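Local atomic coordinates of NOL1/NOP2/sun family protein (Enterococcus faecium, PDB entry 3M4X), a protein that probably methylates cytosine in ribosomal RNA, as RsmF-type methyltransferases of the NOL1/NOP2/sun family do, using S-adenosylmethionine as methyl donor. Residues Leu8-Phe12 with Ile198-Glu203; Lys15-Leu19 with Phe237-Glu241; Glu23-Phe27 with Trp286-Asp290; Pro63-Ser67 with Ser93-Thr99; Asn242-Ile246 with Phe296-Leu300. All blocks are in the same frame, centred on the assembly; numbering follows the deposited sequence.

How the contacts relate
Contacts 1, 2 and 3 show how an N-terminal region is fastened to a methyltransferase domain largely through aromatic residues, with a salt bridge and hydrogen bonds beside them. Helix 10-20 serves contacts 1 and 2, whose centres lie about 12 Å apart; helix 24-33 serves contact 3, its centre about 13 Å from that of contact 2. Phe237 CD2, 3.6 Å from Trp286 CZ3, joins contact 2 to contact 3; Phe12 CZ, 3.8 Å from Phe27 CE2, joins contact 1 to contact 3. Contact 5 continues directly from contact 2 along the chain, within the Rossmann-like domain. Contact 4 meets it on the other face of strand 295-302, where Ile96 CG2 is 3.5 Å from Val297 CG2, and touches contact 3 through Tyr66 and Asp290.

Contact 1 of 5, residues Leu8-Phe12 with Ile198-Glu203; sequences LPQQF and IKEWTE
This is an interdomain aromatic contact, in which the start of helix 10-20, in the N-terminal region, packs on the end of helix 195-200 of the Rossmann-like methyltransferase domain and the loop that leaves it. Pro9, extended (phi/psi -68/133), occupies the N-cap position, and residues 10-12 are helical. Opposite, the chain is helical at Ile198 and opens at Trp201 (-75/133), so that its indole, with chi1 t, reaches against the first helical turn. The closest CA pair is Gln11 and Glu203, 6.2 Å apart. Phe12 (chi1 t) sets its ring edge toward the indole face in a T-shaped pair, with centroids 5.7 Å apart and planes at 87°; its CB adds a CH-pi contact, 4.0 Å from the centroid of the six-membered ring. Trp201 NE1 is hydrogen-bonded to Glu188, and Phe191 meets both rings edge-to-face. Pro9 CG rests 3.7 Å from Ile198 CG2. At the exposed margin, a weak hydrogen bond runs from Gln11 NE2 to Glu203 OE2 over 2.9 Å.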
# COMPACT_ATOMS: atom_id res chain seq x y z
N LEU A 8 3.62 -12.35 -28.81
CA LEU A 8 4.02 -10.95 -28.74
C LEU A 8 3.56 -10.17 -29.97
O LEU A 8 3.46 -10.74 -31.06
CB LEU A 8 5.54 -10.84 -28.60
CG LEU A 8 6.17 -11.63 -27.44
CD1 LEU A 8 7.67 -11.47 -27.44
CD2 LEU A 8 5.58 -11.18 -26.12
N PRO A 9 3.27 -8.87 -29.80
CA PRO A 9 2.94 -7.98 -30.92
C PRO A 9 4.14 -7.73 -31.83
O PRO A 9 5.23 -7.43 -31.33
CB PRO A 9 2.54 -6.68 -30.21
CG PRO A 9 2.11 -7.10 -28.85
CD PRO A 9 3.04 -8.23 -28.50
N GLN A 10 3.93 -7.85 -33.14
CA GLN A 10 5.01 -7.71 -34.11
C GLN A 10 5.80 -6.42 -33.91
O GLN A 10 7.03 -6.43 -33.99
CB GLN A 10 4.47 -7.77 -35.55
CG GLN A 10 3.11 -8.43 -35.68
CD GLN A 10 1.99 -7.59 -35.08
OE1 GLN A 10 1.71 -6.49 -35.56
NE2 GLN A 10 1.36 -8.10 -34.03
N GLN A 11 5.10 -5.32 -33.65
CA GLN A 11 5.77 -4.02 -33.50
C GLN A 11 6.67 -3.97 -32.28
O GLN A 11 7.71 -3.31 -32.28
CB GLN A 11 4.74 -2.89 -33.46
CG GLN A 11 3.91 -2.77 -34.72
CD GLN A 11 4.76 -2.79 -35.97
OE1 GLN A 11 4.57 -3.64 -36.85
NE2 GLN A 11 5.70 -1.85 -36.07
N PHE A 12 6.25 -4.68 -31.23
CA PHE A 12 7.00 -4.82 -29.99
C PHE A 12 8.27 -5.64 -30.21
O PHE A 12 9.35 -5.26 -29.77
CB PHE A 12 6.09 -5.50 -28.96
CG PHE A 12 6.78 -5.86 -27.67
CD1 PHE A 12 6.88 -4.92 -26.65
CD2 PHE A 12 7.30 -7.12 -27.47
CE1 PHE A 12 7.51 -5.25 -25.46
CE2 PHE A 12 7.92 -7.45 -26.29
CZ PHE A 12 8.03 -6.52 -25.28
N ILE A 198 -1.42 -7.37 -23.58
CA ILE A 198 -0.88 -7.50 -24.92
C ILE A 198 -1.86 -6.90 -25.92
O ILE A 198 -1.48 -6.10 -26.77
CB ILE A 198 -0.59 -8.96 -25.27
CG1 ILE A 198 0.56 -9.47 -24.42
CG2 ILE A 198 -0.27 -9.09 -26.75
CD1 ILE A 198 0.73 -10.98 -24.45
N LYS A 199 -3.12 -7.28 -25.79
CA LYS A 199 -4.19 -6.77 -26.63
C LYS A 199 -4.22 -5.24 -26.68
O LYS A 199 -4.41 -4.66 -27.74
CB LYS A 199 -5.54 -7.29 -26.15
CG LYS A 199 -5.69 -8.80 -26.23
CD LYS A 199 -6.83 -9.19 -27.16
CE LYS A 199 -8.19 -8.77 -26.61
NZ LYS A 199 -9.32 -9.16 -27.51
N GLU A 200 -4.02 -4.61 -25.53
CA GLU A 200 -4.16 -3.16 -25.40
C GLU A 200 -2.91 -2.40 -25.82
O GLU A 200 -2.94 -1.17 -25.96
CB GLU A 200 -4.52 -2.79 -23.96
CG GLU A 200 -5.55 -3.70 -23.32
CD GLU A 200 -6.90 -3.04 -23.16
OE1 GLU A 200 -6.97 -1.79 -23.26
OE2 GLU A 200 -7.89 -3.76 -22.93
N TRP A 201 -1.81 -3.12 -26.02
CA TRP A 201 -0.55 -2.49 -26.42
C TRP A 201 -0.55 -2.07 -27.89
O TRP A 201 -0.94 -2.86 -28.76
CB TRP A 201 0.63 -3.44 -26.16
CG TRP A 201 1.99 -2.79 -26.31
CD1 TRP A 201 2.74 -2.23 -25.31
CD2 TRP A 201 2.74 -2.62 -27.52
NE1 TRP A 201 3.92 -1.73 -25.82
CE2 TRP A 201 3.94 -1.96 -27.17
CE3 TRP A 201 2.52 -2.95 -28.86
CZ2 TRP A 201 4.91 -1.63 -28.12
CZ3 TRP A 201 3.49 -2.64 -29.79
CH2 TRP A 201 4.67 -1.98 -29.42
N THR A 202 -0.12 -0.85 -28.17
CA THR A 202 0.13 -0.44 -29.55
C THR A 202 1.51 0.17 -29.64
O THR A 202 2.18 0.37 -28.63
CB THR A 202 -0.90 0.59 -30.08
OG1 THR A 202 -0.62 1.88 -29.53
CG2 THR A 202 -2.31 0.17 -29.71
N GLU A 203 1.92 0.48 -30.86
CA GLU A 203 3.23 1.05 -31.10
C GLU A 203 3.31 2.48 -30.56
O GLU A 203 4.40 3.01 -30.34
CB GLU A 203 3.54 1.01 -32.59
CG GLU A 203 5.01 1.14 -32.94
CD GLU A 203 5.25 0.98 -34.42
OE1 GLU A 203 6.36 1.32 -34.89
OE2 GLU A 203 4.33 0.51 -35.12

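Contact 2 of 5, residues Lys15-Leu19 with Phe237-Glu241; sequences KYRLL and FAPEE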
# COMPACT_ATOMS: atom_id res chain seq x y z
N LYS A 15 10.76 -3.53 -32.12
CA LYS A 15 11.30 -2.47 -31.28
C LYS A 15 12.43 -3.03 -30.41
O LYS A 15 13.53 -2.49 -30.39
CB LYS A 15 10.19 -1.86 -30.40
CG LYS A 15 10.60 -0.66 -29.54
CD LYS A 15 9.37 0.03 -28.98
CE LYS A 15 9.72 1.32 -28.24
NZ LYS A 15 10.49 1.06 -26.99
N TYR A 16 12.14 -4.13 -29.74
CA TYR A 16 13.08 -4.71 -28.78
C TYR A 16 14.18 -5.58 -29.37
O TYR A 16 15.21 -5.79 -28.73
CB TYR A 16 12.31 -5.42 -27.64
CG TYR A 16 11.71 -4.41 -26.67
CD1 TYR A 16 10.40 -3.98 -26.82
CD2 TYR A 16 12.47 -3.85 -25.65
CE1 TYR A 16 9.84 -3.04 -25.95
CE2 TYR A 16 11.92 -2.90 -24.77
CZ TYR A 16 10.60 -2.50 -24.93
OH TYR A 16 10.04 -1.57 -24.08
N ARG A 17 13.98 -6.08 -30.59
CA ARG A 17 15.08 -6.63 -31.37
C ARG A 17 16.16 -5.58 -31.55
O ARG A 17 17.34 -5.81 -31.27
CB ARG A 17 14.60 -7.08 -32.75
CG ARG A 17 13.95 -8.43 -32.77
CD ARG A 17 14.26 -9.16 -34.07
NE ARG A 17 13.61 -10.46 -34.12
CZ ARG A 17 12.49 -10.71 -34.79
NH1 ARG A 17 11.89 -9.73 -35.47
NH2 ARG A 17 11.96 -11.92 -34.79
N LEU A 18 15.76 -4.41 -32.03
CA LEU A 18 16.70 -3.29 -32.19
C LEU A 18 17.31 -2.78 -30.88
O LEU A 18 18.51 -2.50 -30.83
CB LEU A 18 16.03 -2.13 -32.94
CG LEU A 18 15.74 -2.34 -34.43
CD1 LEU A 18 15.05 -1.12 -35.00
CD2 LEU A 18 17.02 -2.64 -35.20
N LEU A 19 16.49 -2.67 -29.84
CA LEU A 19 16.96 -2.11 -28.57
C LEU A 19 17.93 -3.06 -27.86
O LEU A 19 18.92 -2.61 -27.28
CB LEU A 19 15.79 -1.82 -27.62
CG LEU A 19 15.30 -0.40 -27.35
CD1 LEU A 19 16.15 0.71 -28.01
CD2 LEU A 19 13.83 -0.31 -27.76
N PHE A 237 8.95 -1.69 -20.09
CA PHE A 237 10.36 -1.71 -20.46
C PHE A 237 10.76 -0.50 -21.30
O PHE A 237 11.95 -0.21 -21.44
CB PHE A 237 10.68 -3.00 -21.24
CG PHE A 237 10.38 -4.27 -20.49
CD1 PHE A 237 9.32 -5.08 -20.87
CD2 PHE A 237 11.14 -4.64 -19.40
CE1 PHE A 237 9.03 -6.25 -20.18
CE2 PHE A 237 10.86 -5.80 -18.69
CZ PHE A 237 9.80 -6.61 -19.08
N ALA A 238 9.78 0.21 -21.85
CA ALA A 238 10.08 1.27 -22.81
C ALA A 238 10.99 2.36 -22.26
O ALA A 238 10.73 2.90 -21.18
CB ALA A 238 8.80 1.87 -23.37
N PRO A 239 12.06 2.68 -23.00
CA PRO A 239 12.89 3.85 -22.69
C PRO A 239 12.02 5.09 -22.58
O PRO A 239 12.26 5.91 -21.71
CB PRO A 239 13.82 3.96 -23.91
CG PRO A 239 13.95 2.51 -24.39
CD PRO A 239 12.60 1.90 -24.14
N GLU A 240 11.04 5.22 -23.47
CA GLU A 240 10.22 6.43 -23.51
C GLU A 240 9.57 6.73 -22.15
O GLU A 240 9.34 7.88 -21.82
CB GLU A 240 9.17 6.37 -24.62
CG GLU A 240 9.75 6.36 -26.05
CD GLU A 240 10.23 4.97 -26.47
OE1 GLU A 240 10.11 4.01 -25.68
OE2 GLU A 240 10.73 4.83 -27.60
N GLU A 241 9.31 5.68 -21.37
CA GLU A 241 8.64 5.83 -20.08
C GLU A 241 9.57 5.72 -18.87
O GLU A 241 9.16 5.97 -17.74
CB GLU A 241 7.52 4.80 -19.95
CG GLU A 241 6.46 4.98 -21.00
CD GLU A 241 5.57 3.79 -21.11
OE1 GLU A 241 5.78 2.96 -22.02
OE2 GLU A 241 4.65 3.67 -20.26
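Tyr16 gives up the most surface here, and its length explains the contact: the backbones stay well apart, with 9.0 Å between the CA atoms of Tyr16 and Ala238, and the phenol spans the gap. Its CZ packs 3.7 Å from Phe237 CB, while OH comes within 2.9 Å of Ala238 N at an angle too poor for a hydrogen bond. The hydroxyl has a weak hydrogen bond with Glu188 instead, and the same carboxylate oxygen, OE1, accepts the backbone N of Phe237. Lys15, one residue earlier on helix 10-20, sends a side chain extended through chi3 alongside the phenol. Its NZ forms a salt bridge with Glu240 OE1 at 3.3 Å and lies 3.6 Å from Pro239 CD. The partner segment is the connection between strand 228-234 and helix 243-252 of the Rossmann-like methyltransferase domain, so a helix of the N-terminal region here covers a strand-to-helix turn. Pro239 is the third main contributor. Besides meeting Lys15, it receives Leu19 one helical turn further on, where the two CG atoms are 4.4 Å apart. The Phe237 ring leads away from this helix, toward Phe27 and Trp286.

Contact 3 of 5, residues Glu23-Phe27 with Trp286-Asp290; sequences EASDF and WPHKD
A histidine-carboxylate hydrogen bond set beside an aromatic cluster distinguishes this contact: His288 NE2 donates to Glu23 OE2 at 2.8 Å with an angle of 161°. Glu23 reaches it with chi1 and chi2 both t, and its other oxygen, OE1, makes a salt bridge with Arg270, so one carboxylate ties together two basic side chains. Residues 24-27 are helical. Residues 286-290 form a tight loop, turned at Pro287 (phi/psi -65/-29) and His288 (-84/-6). Asp290 N bonds to Trp286 O at 2.7 Å, and Trp286 N to Asp290 OD2 at 2.9 Å. The backbones approach most closely at Phe27 and His288, whose CA atoms are 5.2 Å apart. With chi1 p, His288 turns its ring face to the helix, and Phe27 CB lies 4.1 Å from the ring centroid in a CH-pi contact. Phe27 (chi1 t) offers its own face to the edge of Trp286 (chi1 m) in a T-shaped pair, with centroids 5.4 Å apart and planes at 90°. The contact thus joins the N-terminal region to the Rossmann-like methyltransferase domain, seating the first turn of helix 24-33 on the loop between strands 283-285 and 295-302, with Leu20 of helix 10-20 touching both Phe27 and Trp286.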
# COMPACT_ATOMS: atom_id res chain seq x y z
N GLU A 23 20.48 -10.03 -27.11
CA GLU A 23 19.84 -10.28 -25.84
C GLU A 23 18.33 -10.47 -26.06
O GLU A 23 17.64 -11.10 -25.25
CB GLU A 23 20.12 -9.10 -24.90
CG GLU A 23 19.58 -9.28 -23.51
CD GLU A 23 20.03 -8.19 -22.57
OE1 GLU A 23 20.76 -7.27 -23.00
OE2 GLU A 23 19.64 -8.24 -21.38
N ALA A 24 17.83 -9.91 -27.16
CA ALA A 24 16.40 -9.92 -27.44
C ALA A 24 15.79 -11.32 -27.37
O ALA A 24 14.66 -11.49 -26.90
CB ALA A 24 16.12 -9.28 -28.79
N SER A 25 16.53 -12.32 -27.85
CA SER A 25 16.04 -13.70 -27.86
C SER A 25 15.70 -14.26 -26.49
O SER A 25 14.64 -14.87 -26.30
CB SER A 25 17.04 -14.63 -28.55
OG SER A 25 17.17 -14.30 -29.91
N ASP A 26 16.60 -14.09 -25.54
CA ASP A 26 16.34 -14.54 -24.17
C ASP A 26 15.13 -13.80 -23.60
O ASP A 26 14.32 -14.38 -22.89
CB ASP A 26 17.58 -14.33 -23.30
CG ASP A 26 18.84 -14.86 -23.96
OD1 ASP A 26 19.24 -16.00 -23.67
OD2 ASP A 26 19.42 -14.13 -24.80
N PHE A 27 15.00 -12.54 -23.97
CA PHE A 27 13.92 -11.68 -23.50
C PHE A 27 12.56 -12.17 -23.96
O PHE A 27 11.64 -12.32 -23.15
CB PHE A 27 14.18 -10.24 -23.96
CG PHE A 27 13.08 -9.27 -23.62
CD1 PHE A 27 12.68 -9.09 -22.30
CD2 PHE A 27 12.49 -8.49 -24.61
CE1 PHE A 27 11.68 -8.19 -21.98
CE2 PHE A 27 11.49 -7.57 -24.30
CZ PHE A 27 11.09 -7.43 -22.98
N TRP A 286 14.64 -7.25 -15.56
CA TRP A 286 14.35 -7.95 -16.82
C TRP A 286 13.97 -9.40 -16.50
O TRP A 286 14.65 -10.05 -15.71
CB TRP A 286 15.57 -7.94 -17.73
CG TRP A 286 16.03 -6.59 -18.29
CD1 TRP A 286 17.09 -5.85 -17.86
CD2 TRP A 286 15.47 -5.89 -19.41
NE1 TRP A 286 17.22 -4.71 -18.62
CE2 TRP A 286 16.24 -4.71 -19.59
CE3 TRP A 286 14.40 -6.13 -20.28
CZ2 TRP A 286 15.96 -3.78 -20.59
CZ3 TRP A 286 14.12 -5.20 -21.27
CH2 TRP A 286 14.90 -4.04 -21.42
N PRO A 287 12.89 -9.90 -17.12
CA PRO A 287 12.37 -11.24 -16.81
C PRO A 287 13.35 -12.36 -17.21
O PRO A 287 13.35 -13.43 -16.62
CB PRO A 287 11.10 -11.34 -17.67
CG PRO A 287 10.84 -9.96 -18.20
CD PRO A 287 12.14 -9.23 -18.20
N HIS A 288 14.17 -12.11 -18.22
CA HIS A 288 15.10 -13.13 -18.67
C HIS A 288 16.39 -13.15 -17.85
O HIS A 288 17.22 -14.03 -18.01
CB HIS A 288 15.42 -12.94 -20.16
CG HIS A 288 16.11 -11.65 -20.47
ND1 HIS A 288 15.47 -10.42 -20.41
CD2 HIS A 288 17.38 -11.39 -20.85
CE1 HIS A 288 16.33 -9.47 -20.74
NE2 HIS A 288 17.49 -10.03 -21.01
N LYS A 289 16.52 -12.18 -16.95
CA LYS A 289 17.79 -11.87 -16.30
C LYS A 289 17.65 -11.90 -14.79
O LYS A 289 18.47 -12.49 -14.09
CB LYS A 289 18.23 -10.45 -16.71
CG LYS A 289 19.55 -10.36 -17.44
CD LYS A 289 19.99 -8.91 -17.51
CE LYS A 289 21.37 -8.72 -18.14
NZ LYS A 289 21.84 -7.31 -17.96
N ASP A 290 16.61 -11.23 -14.30
CA ASP A 290 16.40 -11.03 -12.88
C ASP A 290 15.17 -11.79 -12.44
O ASP A 290 14.53 -12.47 -13.24
CB ASP A 290 16.18 -9.54 -12.59
CG ASP A 290 17.28 -8.68 -13.13
OD1 ASP A 290 18.45 -8.92 -12.77
OD2 ASP A 290 16.98 -7.75 -13.91

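Contact 4 of 5, residues Pro63-Ser67 with Ser93-Thr99; sequences PAPYS and SAMIVGT
Residues 63-67 run as an irregular loop, extended at Ala64 (phi/psi -81/150), turned at Pro65 (-69/-30) and Tyr66 (-117/17), and extended again at Ser67 (-154/137). Against them lies the beginning of helix 95-101, which packs on strand 295-302 of the Rossmann-like sheet; the contact is a buried loop-on-helix junction. Two CA pairs set the register, Tyr66 with Ile96 at 5.2 Å and Ser67 with Thr99 at 6.1 Å, and Thr99 N bonds to Met95 O at 3.2 Å within the helix. Tyr66 (chi1 m) is covered most. Its CB lies 3.9 Å from Ile96 CD1 and its CD1 3.9 Å from Ser93 CA, while the ring continues to Ile285 and the hydroxyl hydrogen-bonds to Gln291 O. Met95, modelled as selenomethionine, has chi1 m and chi2 t, which brings SE to 3.9 Å from both Ala64 CB and Ser67 CB, so a single selenium atom touches residues on both sides of the turn. The Ser67 hydroxyl is bound within its own loop to Glu69 N. One hydrogen bond crosses the contact: Thr99 (chi1 m) turns OG1 to donate to Tyr66 O at 2.7 Å.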
# COMPACT_ATOMS: atom_id res chain seq x y z
N PRO A 63 12.38 -16.84 0.70
CA PRO A 63 12.35 -15.37 0.78
C PRO A 63 12.24 -14.77 -0.61
O PRO A 63 12.77 -15.35 -1.56
CB PRO A 63 13.70 -15.03 1.40
CG PRO A 63 14.60 -16.18 0.95
CD PRO A 63 13.72 -17.39 1.01
N ALA A 64 11.56 -13.63 -0.73
CA ALA A 64 11.55 -12.89 -2.00
C ALA A 64 12.81 -12.04 -2.14
O ALA A 64 13.37 -11.57 -1.14
CB ALA A 64 10.31 -12.02 -2.08
N PRO A 65 13.25 -11.81 -3.38
CA PRO A 65 14.52 -11.12 -3.64
C PRO A 65 14.52 -9.63 -3.28
O PRO A 65 15.57 -9.09 -2.94
CB PRO A 65 14.70 -11.25 -5.17
CG PRO A 65 13.62 -12.14 -5.64
CD PRO A 65 12.53 -12.12 -4.62
N TYR A 66 13.37 -8.98 -3.37
CA TYR A 66 13.35 -7.52 -3.33
C TYR A 66 12.61 -6.90 -2.14
O TYR A 66 12.27 -5.72 -2.20
CB TYR A 66 12.77 -6.95 -4.64
CG TYR A 66 13.41 -7.51 -5.89
CD1 TYR A 66 12.63 -8.17 -6.84
CD2 TYR A 66 14.77 -7.40 -6.13
CE1 TYR A 66 13.20 -8.69 -7.98
CE2 TYR A 66 15.34 -7.93 -7.28
CZ TYR A 66 14.55 -8.57 -8.20
OH TYR A 66 15.08 -9.10 -9.35
N SER A 67 12.35 -7.67 -1.09
CA SER A 67 11.88 -7.07 0.16
C SER A 67 12.22 -7.91 1.38
O SER A 67 12.06 -9.12 1.37
CB SER A 67 10.37 -6.80 0.14
OG SER A 67 9.86 -6.71 1.47
N SER A 93 8.73 -8.48 -8.39
CA SER A 93 9.46 -7.31 -8.85
C SER A 93 8.79 -6.01 -8.42
O SER A 93 9.46 -4.99 -8.21
CB SER A 93 9.72 -7.34 -10.37
OG SER A 93 8.60 -6.89 -11.11
N ALA A 94 7.48 -6.04 -8.27
CA ALA A 94 6.74 -4.86 -7.80
C ALA A 94 7.21 -4.44 -6.39
O ALA A 94 7.17 -3.26 -6.04
CB ALA A 94 5.24 -5.13 -7.82
N MSE A 95 7.66 -5.41 -5.60
CA MSE A 95 8.13 -5.11 -4.25
C MSE A 95 9.33 -4.18 -4.24
O MSE A 95 9.66 -3.58 -3.22
CB MSE A 95 8.48 -6.39 -3.50
CG MSE A 95 7.33 -7.35 -3.30
SE MSE A 95 7.97 -8.85 -2.22
CE MSE A 95 6.43 -10.04 -2.40
N ILE A 96 10.01 -4.09 -5.38
CA ILE A 96 11.23 -3.29 -5.46
C ILE A 96 10.91 -1.82 -5.22
O ILE A 96 11.73 -1.07 -4.68
CB ILE A 96 11.93 -3.43 -6.83
CG1 ILE A 96 13.35 -2.88 -6.77
CG2 ILE A 96 11.15 -2.71 -7.93
CD1 ILE A 96 14.19 -3.52 -5.72
N VAL A 97 9.71 -1.41 -5.60
CA VAL A 97 9.35 -0.01 -5.56
C VAL A 97 9.26 0.48 -4.12
O VAL A 97 9.91 1.46 -3.75
CB VAL A 97 8.02 0.21 -6.30
CG1 VAL A 97 7.58 1.64 -6.19
CG2 VAL A 97 8.18 -0.20 -7.76
N GLY A 98 8.48 -0.23 -3.30
CA GLY A 98 8.37 0.07 -1.89
C GLY A 98 9.70 -0.02 -1.17
O GLY A 98 9.99 0.76 -0.26
N THR A 99 10.52 -0.96 -1.58
CA THR A 99 11.82 -1.11 -0.94
C THR A 99 12.73 0.08 -1.28
O THR A 99 13.39 0.63 -0.40
CB THR A 99 12.46 -2.44 -1.32
OG1 THR A 99 11.66 -3.50 -0.78
CG2 THR A 99 13.88 -2.54 -0.76

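Contact 5 of 5, residues Asn242-Ile246 with Phe296-Leu300; sequences NEEII and FVAKL
Helix-on-sheet packing in the Rossmann-like methyltransferase domain produces this contact: the first turn of helix 243-252 lies over strand 295-302, which pairs antiparallel with strand 228-234. Phe296 to Leu300 are in extended beta conformation, with Phe296, Ala298 and Leu300 directed toward the helix and Val297 and Lys299 away from it. Asn242 is the N-cap residue (phi/psi -115/-93), although its side chain makes no capping bond; residues 243-246 are helical, and Ile246 N bonds to Asn242 O at 3.0 Å. The nearest CA pairs are Asn242 with Phe296 at 6.5 Å and Ile246 with Ala298 at 7.7 Å. Phe296 (chi1 t) presents one ring face to the side chain of Asn242 (chi1 m) and its edge to Ile246, whose CG1 is 3.7 Å from Phe296 CZ. Ile246, with chi1 and chi2 both m, also places CD1 3.5 Å from Ala298 CB and CG2 4.2 Å from Leu300 CD2, thereby touching all three inward residues of the strand segment. The carboxylate of Glu243 is engaged elsewhere, in a salt bridge with Arg284. No hydrogen bond links the two segments, so their fit depends on shape and on the exclusion of water from buried, largely apolar surfaces.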
# COMPACT_ATOMS: atom_id res chain seq x y z
N ASN A 242 10.82 5.35 -19.12
CA ASN A 242 11.78 5.13 -18.06
C ASN A 242 12.94 6.13 -18.12
O ASN A 242 12.85 7.22 -17.54
CB ASN A 242 12.31 3.69 -18.12
CG ASN A 242 11.19 2.65 -17.98
OD1 ASN A 242 11.37 1.48 -18.32
ND2 ASN A 242 10.04 3.07 -17.46
N GLU A 243 14.02 5.77 -18.80
CA GLU A 243 15.19 6.66 -18.87
C GLU A 243 14.86 8.04 -19.44
O GLU A 243 15.50 9.03 -19.08
CB GLU A 243 16.34 6.05 -19.69
CG GLU A 243 17.03 4.86 -19.06
CD GLU A 243 16.35 3.54 -19.38
OE1 GLU A 243 15.26 3.56 -19.98
OE2 GLU A 243 16.90 2.46 -19.02
N GLU A 244 13.91 8.12 -20.37
CA GLU A 244 13.61 9.41 -20.99
C GLU A 244 12.82 10.29 -20.03
O GLU A 244 13.02 11.50 -20.00
CB GLU A 244 12.91 9.25 -22.35
CG GLU A 244 13.83 8.71 -23.44
CD GLU A 244 13.16 8.64 -24.82
OE1 GLU A 244 12.22 9.41 -25.07
OE2 GLU A 244 13.59 7.82 -25.66
N ILE A 245 11.93 9.68 -19.24
CA ILE A 245 11.24 10.37 -18.16
C ILE A 245 12.20 10.92 -17.09
O ILE A 245 12.07 12.07 -16.67
CB ILE A 245 10.18 9.46 -17.49
CG1 ILE A 245 8.94 9.37 -18.37
CG2 ILE A 245 9.80 10.01 -16.12
CD1 ILE A 245 8.33 10.72 -18.72
N ILE A 246 13.16 10.10 -16.66
CA ILE A 246 14.17 10.56 -15.71
C ILE A 246 15.06 11.69 -16.27
O ILE A 246 15.44 12.61 -15.53
CB ILE A 246 15.06 9.41 -15.21
CG1 ILE A 246 14.20 8.24 -14.74
CG2 ILE A 246 15.95 9.89 -14.08
CD1 ILE A 246 13.24 8.62 -13.64
N PHE A 296 10.77 -0.79 -13.70
CA PHE A 296 11.77 0.26 -13.69
C PHE A 296 11.54 1.10 -12.43
O PHE A 296 10.40 1.43 -12.12
CB PHE A 296 11.59 1.13 -14.95
CG PHE A 296 12.51 2.30 -15.00
CD1 PHE A 296 13.83 2.15 -15.41
CD2 PHE A 296 12.04 3.58 -14.68
CE1 PHE A 296 14.68 3.25 -15.48
CE2 PHE A 296 12.88 4.68 -14.75
CZ PHE A 296 14.20 4.52 -15.15
N VAL A 297 12.61 1.42 -11.71
CA VAL A 297 12.51 2.30 -10.56
C VAL A 297 13.64 3.31 -10.49
O VAL A 297 14.78 2.99 -10.80
CB VAL A 297 12.50 1.55 -9.21
CG1 VAL A 297 12.23 2.53 -8.07
CG2 VAL A 297 11.44 0.51 -9.21
N ALA A 298 13.32 4.53 -10.05
CA ALA A 298 14.32 5.57 -9.86
C ALA A 298 14.03 6.36 -8.58
O ALA A 298 12.87 6.59 -8.22
CB ALA A 298 14.34 6.50 -11.09
N LYS A 299 15.09 6.75 -7.88
CA LYS A 299 14.93 7.61 -6.70
C LYS A 299 15.65 8.94 -6.93
O LYS A 299 16.81 8.95 -7.31
CB LYS A 299 15.48 6.94 -5.44
CG LYS A 299 15.34 7.80 -4.19
CD LYS A 299 15.64 7.01 -2.91
CE LYS A 299 17.10 6.60 -2.87
NZ LYS A 299 17.53 6.06 -1.55
N LEU A 300 14.96 10.04 -6.68
CA LEU A 300 15.54 11.37 -6.88
C LEU A 300 15.34 12.25 -5.66
O LEU A 300 14.40 12.06 -4.91
CB LEU A 300 14.91 12.06 -8.10
CG LEU A 300 15.08 11.26 -9.40
CD1 LEU A 300 13.78 10.53 -9.76
CD2 LEU A 300 15.54 12.17 -10.53